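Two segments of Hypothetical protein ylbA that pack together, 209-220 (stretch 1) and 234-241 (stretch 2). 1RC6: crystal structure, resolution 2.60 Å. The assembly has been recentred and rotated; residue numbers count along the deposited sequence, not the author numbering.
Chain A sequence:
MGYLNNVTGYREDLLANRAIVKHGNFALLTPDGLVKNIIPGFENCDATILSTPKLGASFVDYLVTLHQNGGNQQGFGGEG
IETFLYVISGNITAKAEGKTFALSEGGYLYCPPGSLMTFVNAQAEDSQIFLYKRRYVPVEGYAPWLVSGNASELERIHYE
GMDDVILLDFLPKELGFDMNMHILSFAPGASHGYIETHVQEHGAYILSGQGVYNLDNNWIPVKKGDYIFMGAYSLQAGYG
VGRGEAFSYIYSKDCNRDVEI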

# COMPACT_ATOMS: atom_id res chain seq x y z
N GLY A 209 1.68 5.53 14.26
CA GLY A 209 1.32 4.96 15.53
C GLY A 209 2.04 3.68 15.83
O GLY A 209 3.11 3.40 15.29
N GLN A 210 1.44 2.88 16.69
CA GLN A 210 2.01 1.62 17.10
C GLN A 210 0.87 0.78 17.63
O GLN A 210 -0.02 1.28 18.30
CB GLN A 210 3.03 1.88 18.20
CG GLN A 210 3.44 0.64 18.97
CD GLN A 210 4.44 0.97 20.06
OE1 GLN A 210 4.21 1.86 20.88
NE2 GLN A 210 5.56 0.24 20.09
N GLY A 211 0.90 -0.51 17.32
CA GLY A 211 -0.15 -1.37 17.79
C GLY A 211 0.34 -2.79 17.88
O GLY A 211 1.53 -3.04 17.80
N VAL A 212 -0.59 -3.72 18.06
CA VAL A 212 -0.24 -5.12 18.14
C VAL A 212 -1.17 -5.92 17.24
O VAL A 212 -2.39 -5.76 17.27
CB VAL A 212 -0.34 -5.64 19.59
CG1 VAL A 212 0.00 -7.12 19.64
CG2 VAL A 212 0.61 -4.86 20.48
N TYR A 213 -0.56 -6.76 16.41
CA TYR A 213 -1.31 -7.58 15.48
C TYR A 213 -1.30 -9.02 15.92
O TYR A 213 -0.42 -9.45 16.66
CB TYR A 213 -0.69 -7.49 14.08
CG TYR A 213 -1.57 -6.84 13.05
CD1 TYR A 213 -2.00 -5.52 13.18
CD2 TYR A 213 -1.98 -7.56 11.92
CE1 TYR A 213 -2.81 -4.93 12.22
CE2 TYR A 213 -2.79 -6.97 10.95
CZ TYR A 213 -3.20 -5.66 11.11
OH TYR A 213 -4.00 -5.09 10.15
N ASN A 214 -2.28 -9.77 15.45
CA ASN A 214 -2.39 -11.18 15.77
C ASN A 214 -2.56 -11.91 14.45
O ASN A 214 -3.69 -12.13 13.99
CB ASN A 214 -3.60 -11.45 16.66
CG ASN A 214 -3.78 -12.93 16.95
OD1 ASN A 214 -2.99 -13.53 17.68
ND2 ASN A 214 -4.82 -13.53 16.37
N LEU A 215 -1.44 -12.28 13.84
CA LEU A 215 -1.45 -12.98 12.56
C LEU A 215 -1.81 -14.46 12.73
O LEU A 215 -2.98 -14.81 12.85
CB LEU A 215 -0.09 -12.83 11.87
CG LEU A 215 0.38 -11.40 11.55
CD1 LEU A 215 -0.69 -10.67 10.74
CD2 LEU A 215 0.67 -10.64 12.84
N ASP A 216 -0.79 -15.32 12.73
CA ASP A 216 -1.04 -16.74 12.89
C ASP A 216 -1.08 -17.11 14.37
O ASP A 216 -0.23 -17.84 14.87
CB ASP A 216 0.03 -17.56 12.16
CG ASP A 216 -0.21 -17.61 10.65
OD1 ASP A 216 0.66 -18.12 9.92
OD2 ASP A 216 -1.29 -17.16 10.20
N ASN A 217 -2.08 -16.56 15.05
CA ASN A 217 -2.31 -16.79 16.46
C ASN A 217 -1.21 -16.27 17.36
O ASN A 217 -1.21 -16.55 18.56
CB ASN A 217 -2.50 -18.28 16.74
CG ASN A 217 -3.76 -18.81 16.12
OD1 ASN A 217 -4.11 -19.98 16.29
ND2 ASN A 217 -4.47 -17.95 15.40
N ASN A 218 -0.28 -15.52 16.81
CA ASN A 218 0.80 -14.98 17.62
C ASN A 218 0.81 -13.47 17.58
O ASN A 218 0.68 -12.86 16.52
CB ASN A 218 2.15 -15.53 17.17
CG ASN A 218 2.33 -17.00 17.53
OD1 ASN A 218 2.44 -17.34 18.71
ND2 ASN A 218 2.35 -17.87 16.52
N TRP A 219 0.95 -12.86 18.75
CA TRP A 219 0.97 -11.42 18.84
C TRP A 219 2.32 -10.88 18.40
O TRP A 219 3.37 -11.40 18.80
CB TRP A 219 0.66 -10.97 20.26
CG TRP A 219 -0.67 -11.44 20.71
CD1 TRP A 219 -0.95 -12.63 21.33
CD2 TRP A 219 -1.92 -10.76 20.55
NE1 TRP A 219 -2.30 -12.73 21.55
CE2 TRP A 219 -2.91 -11.60 21.08
CE3 TRP A 219 -2.29 -9.53 20.00
CZ2 TRP A 219 -4.27 -11.24 21.09
CZ3 TRP A 219 -3.63 -9.18 20.00
CH2 TRP A 219 -4.60 -10.03 20.54
N ILE A 220 2.29 -9.84 17.57
CA ILE A 220 3.51 -9.24 17.08
C ILE A 220 3.42 -7.74 17.16
O ILE A 220 2.54 -7.13 16.56
CB ILE A 220 3.78 -9.61 15.60
CG1 ILE A 220 3.89 -11.13 15.44
CG2 ILE A 220 5.07 -8.94 15.14
CD1 ILE A 220 5.09 -11.73 16.14
N SER A 234 -6.63 -16.38 5.74
CA SER A 234 -5.89 -16.14 6.97
C SER A 234 -6.73 -15.28 7.92
O SER A 234 -7.63 -14.57 7.46
CB SER A 234 -4.56 -15.44 6.66
OG SER A 234 -4.76 -14.17 6.06
N LEU A 235 -6.46 -15.35 9.22
CA LEU A 235 -7.20 -14.55 10.19
C LEU A 235 -6.34 -13.46 10.80
O LEU A 235 -5.30 -13.73 11.39
CB LEU A 235 -7.76 -15.42 11.32
CG LEU A 235 -8.19 -14.65 12.58
CD1 LEU A 235 -9.14 -13.51 12.24
CD2 LEU A 235 -8.85 -15.61 13.55
N GLN A 236 -6.80 -12.22 10.67
CA GLN A 236 -6.07 -11.06 11.17
C GLN A 236 -6.74 -10.46 12.41
O GLN A 236 -7.88 -10.77 12.73
CB GLN A 236 -5.98 -9.99 10.08
CG GLN A 236 -5.79 -10.56 8.67
CD GLN A 236 -4.48 -11.30 8.48
OE1 GLN A 236 -4.27 -11.96 7.46
NE2 GLN A 236 -3.58 -11.19 9.45
N ALA A 237 -6.01 -9.58 13.08
CA ALA A 237 -6.50 -8.91 14.27
C ALA A 237 -5.43 -7.97 14.80
O ALA A 237 -4.24 -8.31 14.79
CB ALA A 237 -6.87 -9.93 15.33
N GLY A 238 -5.83 -6.79 15.25
CA GLY A 238 -4.86 -5.84 15.76
C GLY A 238 -5.55 -4.74 16.54
O GLY A 238 -6.78 -4.61 16.48
N TYR A 239 -4.79 -3.94 17.27
CA TYR A 239 -5.39 -2.87 18.05
C TYR A 239 -4.39 -1.75 18.31
O TYR A 239 -3.19 -1.99 18.42
CB TYR A 239 -5.94 -3.42 19.37
CG TYR A 239 -4.88 -3.81 20.39
CD1 TYR A 239 -4.28 -2.84 21.18
CD2 TYR A 239 -4.47 -5.13 20.53
CE1 TYR A 239 -3.29 -3.17 22.10
CE2 TYR A 239 -3.47 -5.48 21.45
CZ TYR A 239 -2.89 -4.49 22.23
OH TYR A 239 -1.91 -4.82 23.14
N GLY A 240 -4.90 -0.52 18.42
CA GLY A 240 -4.05 0.62 18.67
C GLY A 240 -3.39 0.51 20.03
O GLY A 240 -3.79 -0.31 20.86
N VAL A 241 -2.38 1.34 20.29
CA VAL A 241 -1.70 1.27 21.57
C VAL A 241 -0.62 2.34 21.71
O VAL A 241 -0.74 3.43 21.15
CB VAL A 241 -1.07 -0.13 21.74
CG1 VAL A 241 0.21 -0.24 20.91
CG2 VAL A 241 -0.81 -0.40 23.19

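The most unusual feature of this contact is how closely the two strands approach at Tyr-213 and Gly-238, whose CA atoms lie just 4.0 Å apart. The pair belongs to an antiparallel arrangement, 210-214 against 234-240 with their directions 165° apart, and it occupies a non-hydrogen-bonded position, where the two backbones have no N-H to C=O link of their own. Glycine suits this place because the room a side chain would need is already taken: a CB built in ideal geometry on Gly-238 would come 2.5 Å from CD1 of Tyr-213, a clash. The tyrosine ring uses that space instead, bringing CD1 to 3.9 Å from CA of Gly-238. Its chi1 of -115° lies between the usual wells, and the carbonyl oxygen of Ala-237 sits over one face of the ring.

On one side of this pair in the register, Val-212 and Tyr-239 form a hydrogen-bonded pair. N of Val-212 donates to O of Tyr-239 at 3.1 Å, and N of Tyr-239 donates back to O of Val-212 at 3.0 Å, although the position of that carbonyl oxygen is less certain. Both side chains project from the same face of the sheet, and CB of Val-212 meets CE2 of Tyr-239 at 3.6 Å. A beta-branched residue is well suited to an extended strand, and here it gives the flat aromatic ring an apolar neighbour. The indole of Trp-219 extends this patch: its CZ3 lies 4.0 Å from CE2 of Tyr-239, near the plane of the tyrosine ring and at its edge. Trp-219 can take part because the first stretch turns back on itself, with N of Tyr-213 bonded to O of Ile-220 at 3.1 Å and N of Ile-220 to O of Tyr-213 at 2.9 Å.

On the other side of the Tyr-213 pair, N of Asn-214 donates to O of Ala-237 at a short 2.5 Å. The same oxygen also receives a CA-H...O contact from CA of Tyr-213 at 3.1 Å. The methyl group of Ala-237 points sideways, as the side chain of Asn-214 does, and the CB atoms of Ala-237 and Asn-214 meet at 3.8 Å, a small apolar contact beside the hydrogen bond. Beyond this point the pairing lapses. O of Leu-215 and O of Leu-235 are 2.9 Å apart, but both are acceptors, so no hydrogen bond joins them. Leu-215 points its CA-to-CB bond away, yet its long side chain returns to bring CD1 within 3.2 Å of NE2 of Gln-236, a close apolar-to-polar approach.

At the opposite end, Gly-211 faces Gly-240 with CA atoms 4.5 Å apart. An ideal CB on Gly-211 would clash with O of Tyr-239 at 2.5 Å, so glycine again answers a steric demand. Val-241 fills the margin beside it, with CG1 3.3 Å from CA of Gly-211 and 3.9 Å from CG of Gln-210, whose extended chain offers its methylene carbons to the valine.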